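Local structure of thiamine pyrophosphokinase (Candida albicans, 2G9Z) at residues A[63-73]-A[203-214]. The protein catalyses the transfer of a pyrophosphate group from ATP to thiamine, making the cofactor thiamine pyrophosphate. Residues are numbered along the deposited sequence; the frame is centred on the assembly and turned at random.
Sequences HNVLLILNQKI and IDITIYVLNAIG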
loop_
_atom_site.group_PDB
_atom_site.type_symbol
_atom_site.label_atom_id
_atom_site.label_comp_id
_atom_site.label_asym_id
_atom_site.label_seq_id
_atom_site.Cartn_x
_atom_site.Cartn_y
_atom_site.Cartn_z
ATOM N N HIS A 63 9.206 -23.255 12.196
ATOM C CA HIS A 63 10.381 -22.488 11.786
ATOM C C HIS A 63 10.030 -21.020 11.574
ATOM O O HIS A 63 9.746 -20.592 10.453
ATOM C CB HIS A 63 10.968 -23.071 10.499
ATOM C CG HIS A 63 11.576 -24.427 10.675
ATOM N ND1 HIS A 63 12.695 -24.644 11.451
ATOM C CD2 HIS A 63 11.218 -25.637 10.183
ATOM C CE1 HIS A 63 12.998 -25.931 11.431
ATOM N NE2 HIS A 63 12.117 -26.554 10.670
ATOM N N ASN A 64 10.059 -20.258 12.663
ATOM C CA ASN A 64 9.742 -18.837 12.633
ATOM C C ASN A 64 10.952 -17.964 12.343
ATOM O O ASN A 64 12.000 -18.086 12.980
ATOM C CB ASN A 64 9.127 -18.406 13.965
ATOM C CG ASN A 64 7.757 -19.009 14.198
ATOM O OD1 ASN A 64 7.254 -19.013 15.322
ATOM N ND2 ASN A 64 7.139 -19.513 13.136
ATOM N N VAL A 65 10.781 -17.070 11.379
ATOM C CA VAL A 65 11.818 -16.143 10.971
ATOM C C VAL A 65 11.258 -14.735 11.089
ATOM O O VAL A 65 10.089 -14.504 10.774
ATOM C CB VAL A 65 12.212 -16.359 9.493
ATOM C CG1 VAL A 65 13.279 -15.348 9.086
ATOM C CG2 VAL A 65 12.691 -17.780 9.283
ATOM N N LEU A 66 12.089 -13.808 11.549
ATOM C CA LEU A 66 11.699 -12.409 11.664
ATOM C C LEU A 66 12.547 -11.611 10.679
ATOM O O LEU A 66 13.778 -11.634 10.747
ATOM C CB LEU A 66 11.939 -11.884 13.083
ATOM C CG LEU A 66 11.650 -10.392 13.303
ATOM C CD1 LEU A 66 10.182 -10.111 13.025
ATOM C CD2 LEU A 66 11.999 -9.992 14.728
ATOM N N LEU A 67 11.892 -10.929 9.749
ATOM C CA LEU A 67 12.592 -10.118 8.765
ATOM C C LEU A 67 12.268 -8.665 9.079
ATOM O O LEU A 67 11.101 -8.274 9.105
ATOM C CB LEU A 67 12.133 -10.481 7.353
ATOM C CG LEU A 67 12.688 -9.642 6.197
ATOM C CD1 LEU A 67 14.209 -9.528 6.293
ATOM C CD2 LEU A 67 12.281 -10.295 4.875
ATOM N N ILE A 68 13.303 -7.867 9.318
ATOM C CA ILE A 68 13.117 -6.465 9.671
ATOM C C ILE A 68 13.578 -5.484 8.610
ATOM O O ILE A 68 14.772 -5.365 8.332
ATOM C CB ILE A 68 13.857 -6.138 10.986
ATOM C CG1 ILE A 68 13.441 -7.137 12.071
ATOM C CG2 ILE A 68 13.555 -4.695 11.416
ATOM C CD1 ILE A 68 14.280 -7.070 13.328
ATOM N N LEU A 69 12.628 -4.773 8.015
ATOM C CA LEU A 69 12.970 -3.785 7.009
ATOM C C LEU A 69 13.145 -2.410 7.650
ATOM O O LEU A 69 12.994 -2.256 8.860
ATOM C CB LEU A 69 11.922 -3.760 5.892
ATOM C CG LEU A 69 12.266 -4.729 4.748
ATOM C CD1 LEU A 69 12.405 -6.152 5.279
ATOM C CD2 LEU A 69 11.184 -4.660 3.675
ATOM N N ASN A 70 13.448 -1.415 6.827
ATOM C CA ASN A 70 13.731 -0.069 7.302
ATOM C C ASN A 70 12.600 0.916 7.621
ATOM O O ASN A 70 12.232 1.746 6.794
ATOM C CB ASN A 70 14.714 0.579 6.324
ATOM C CG ASN A 70 15.310 1.866 6.858
ATOM O OD1 ASN A 70 15.373 2.080 8.070
ATOM N ND2 ASN A 70 15.766 2.725 5.955
ATOM N N GLN A 71 12.083 0.825 8.845
ATOM C CA GLN A 71 11.038 1.714 9.348
ATOM C C GLN A 71 11.013 1.596 10.868
ATOM O O GLN A 71 11.376 0.561 11.425
ATOM C CB GLN A 71 9.656 1.366 8.763
ATOM C CG GLN A 71 9.390 1.992 7.391
ATOM C CD GLN A 71 7.945 1.835 6.928
ATOM O OE1 GLN A 71 7.547 0.779 6.435
ATOM N NE2 GLN A 71 7.154 2.889 7.094
ATOM N N LYS A 72 10.596 2.664 11.541
ATOM C CA LYS A 72 10.553 2.655 12.996
ATOM C C LYS A 72 9.696 1.495 13.484
ATOM O O LYS A 72 8.570 1.310 13.028
ATOM C CB LYS A 72 10.007 3.990 13.508
ATOM C CG LYS A 72 10.203 4.216 14.998
ATOM C CD LYS A 72 9.886 5.658 15.372
ATOM C CE LYS A 72 10.109 5.911 16.854
ATOM N NZ LYS A 72 9.190 5.095 17.693
ATOM N N ILE A 73 10.242 0.704 14.402
ATOM C CA ILE A 73 9.533 -0.449 14.943
ATOM C C ILE A 73 8.580 -0.035 16.059
ATOM O O ILE A 73 9.008 0.441 17.112
ATOM C CB ILE A 73 10.529 -1.505 15.466
ATOM C CG1 ILE A 73 11.387 -2.010 14.299
ATOM C CG2 ILE A 73 9.777 -2.655 16.124
ATOM C CD1 ILE A 73 12.409 -3.057 14.674
ATOM N N ILE A 203 9.996 -28.092 3.700
ATOM C CA ILE A 203 10.266 -27.459 4.983
ATOM C C ILE A 203 9.308 -26.288 5.191
ATOM O O ILE A 203 9.264 -25.353 4.391
ATOM C CB ILE A 203 11.730 -26.967 5.083
ATOM C CG1 ILE A 203 11.962 -26.326 6.456
ATOM C CG2 ILE A 203 12.039 -25.993 3.955
ATOM C CD1 ILE A 203 13.391 -25.905 6.707
ATOM N N ASP A 204 8.530 -26.362 6.265
ATOM C CA ASP A 204 7.557 -25.327 6.588
ATOM C C ASP A 204 8.204 -24.145 7.289
ATOM O O ASP A 204 8.755 -24.280 8.380
ATOM C CB ASP A 204 6.453 -25.907 7.471
ATOM C CG ASP A 204 5.708 -27.037 6.796
ATOM O OD1 ASP A 204 5.114 -26.798 5.723
ATOM O OD2 ASP A 204 5.717 -28.163 7.336
ATOM N N ILE A 205 8.123 -22.985 6.652
ATOM C CA ILE A 205 8.706 -21.768 7.192
ATOM C C ILE A 205 7.651 -20.674 7.319
ATOM O O ILE A 205 6.816 -20.496 6.434
ATOM C CB ILE A 205 9.832 -21.236 6.269
ATOM C CG1 ILE A 205 10.861 -22.336 5.999
ATOM C CG2 ILE A 205 10.498 -20.022 6.899
ATOM C CD1 ILE A 205 11.565 -22.832 7.229
ATOM N N THR A 206 7.693 -19.956 8.432
ATOM C CA THR A 206 6.786 -18.844 8.674
ATOM C C THR A 206 7.674 -17.617 8.837
ATOM O O THR A 206 8.511 -17.561 9.740
ATOM C CB THR A 206 5.954 -19.043 9.963
ATOM O OG1 THR A 206 5.071 -20.161 9.799
ATOM C CG2 THR A 206 5.131 -17.797 10.260
ATOM N N ILE A 207 7.511 -16.649 7.941
ATOM C CA ILE A 207 8.307 -15.433 7.991
ATOM C C ILE A 207 7.472 -14.215 8.372
ATOM O O ILE A 207 6.567 -13.816 7.640
ATOM C CB ILE A 207 8.963 -15.123 6.633
ATOM C CG1 ILE A 207 9.763 -16.327 6.136
ATOM C CG2 ILE A 207 9.886 -13.908 6.778
ATOM C CD1 ILE A 207 10.338 -16.130 4.737
ATOM N N TYR A 208 7.784 -13.638 9.526
ATOM C CA TYR A 208 7.108 -12.443 10.004
ATOM C C TYR A 208 7.935 -11.280 9.478
ATOM O O TYR A 208 9.131 -11.185 9.765
ATOM C CB TYR A 208 7.072 -12.443 11.533
ATOM C CG TYR A 208 6.177 -13.523 12.100
ATOM C CD1 TYR A 208 4.789 -13.409 12.032
ATOM C CD2 TYR A 208 6.714 -14.678 12.665
ATOM C CE1 TYR A 208 3.955 -14.419 12.512
ATOM C CE2 TYR A 208 5.889 -15.695 13.149
ATOM C CZ TYR A 208 4.511 -15.557 13.067
ATOM O OH TYR A 208 3.692 -16.562 13.537
ATOM N N VAL A 209 7.311 -10.412 8.689
ATOM C CA VAL A 209 8.019 -9.274 8.114
ATOM C C VAL A 209 7.564 -7.938 8.705
ATOM O O VAL A 209 6.373 -7.614 8.682
ATOM C CB VAL A 209 7.819 -9.219 6.577
ATOM C CG1 VAL A 209 8.648 -8.086 5.981
ATOM C CG2 VAL A 209 8.193 -10.557 5.944
ATOM N N LEU A 210 8.512 -7.167 9.232
ATOM C CA LEU A 210 8.214 -5.845 9.797
ATOM C C LEU A 210 8.694 -4.721 8.876
ATOM O O LEU A 210 9.724 -4.855 8.213
ATOM C CB LEU A 210 8.906 -5.662 11.153
ATOM C CG LEU A 210 8.527 -6.586 12.306
ATOM C CD1 LEU A 210 9.381 -6.247 13.525
ATOM C CD2 LEU A 210 7.042 -6.434 12.615
ATOM N N ASN A 211 7.935 -3.627 8.831
ATOM C CA ASN A 211 8.299 -2.441 8.049
ATOM C C ASN A 211 8.355 -2.560 6.524
ATOM O O ASN A 211 9.000 -1.740 5.861
ATOM C CB ASN A 211 9.646 -1.900 8.551
ATOM C CG ASN A 211 9.683 -1.740 10.064
ATOM O OD1 ASN A 211 8.719 -1.266 10.671
ATOM N ND2 ASN A 211 10.801 -2.131 10.680
ATOM N N ALA A 212 7.681 -3.557 5.962
ATOM C CA ALA A 212 7.680 -3.748 4.511
ATOM C C ALA A 212 6.478 -3.069 3.861
ATOM O O ALA A 212 6.421 -2.911 2.639
ATOM C CB ALA A 212 7.668 -5.236 4.183
ATOM N N ILE A 213 5.522 -2.675 4.693
ATOM C CA ILE A 213 4.306 -2.021 4.233
ATOM C C ILE A 213 4.198 -0.647 4.885
ATOM O O ILE A 213 4.708 -0.438 5.985
ATOM C CB ILE A 213 3.051 -2.846 4.636
ATOM C CG1 ILE A 213 3.176 -4.282 4.120
ATOM C CG2 ILE A 213 1.788 -2.177 4.109
ATOM C CD1 ILE A 213 3.211 -4.406 2.603
ATOM N N GLY A 214 3.550 0.290 4.200
ATOM C CA GLY A 214 3.355 1.614 4.764
ATOM C C GLY A 214 4.395 2.681 4.486
ATOM O O GLY A 214 4.162 3.853 4.783
HETATM O O HOH W 1 6.672 -23.425 10.977
#
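Val65 and Leu67 both give and take across this pair of parallel strands. Val65 N donates to Thr206 O and Val65 O accepts from Tyr208 N, both at 2.8 Å; two residues on, Leu67 N donates to Tyr208 O, and Leu67 O takes Leu210 N almost straight (172° at the hydrogen). Thr206 N to His63 O and Leu69 N to Leu210 O extend the run at either end. The backbones of Asn64, Leu66 and Ile68 turn the other way and bond to strand 86-90 and Glu85 just before it. Strand 64-68 is therefore an inner strand in the parallel part of the central sheet, with helices on both faces in the manner of a Rossmann-like alpha/beta domain, between 86-90 and 205-210. Where the chains leave the sheet, Asn211 reaches across: with CG anti to its carbonyl carbon (chi1 -50°), ND2 donates to Leu69 O at 2.9 Å, from above the carbonyl plane. At the opposite end a water accepts from His63 N and returns a weak bond to Asp204 O, while His63 ND1 is held by Glu85. Ile203 CD1 lies over one face of that imidazole, 4.0 Å above its plane and displaced toward the rim of the ring. On one side of the sheet Val65 CG2 meets Ile205 CG2 at 3.9 Å, where Val65 also packs on Ile163 and Tyr167 of helix 155-170; on the other, Leu66 CD1 touches Leu210 CG at 4.0 Å beneath Leu77 of helix 77-81.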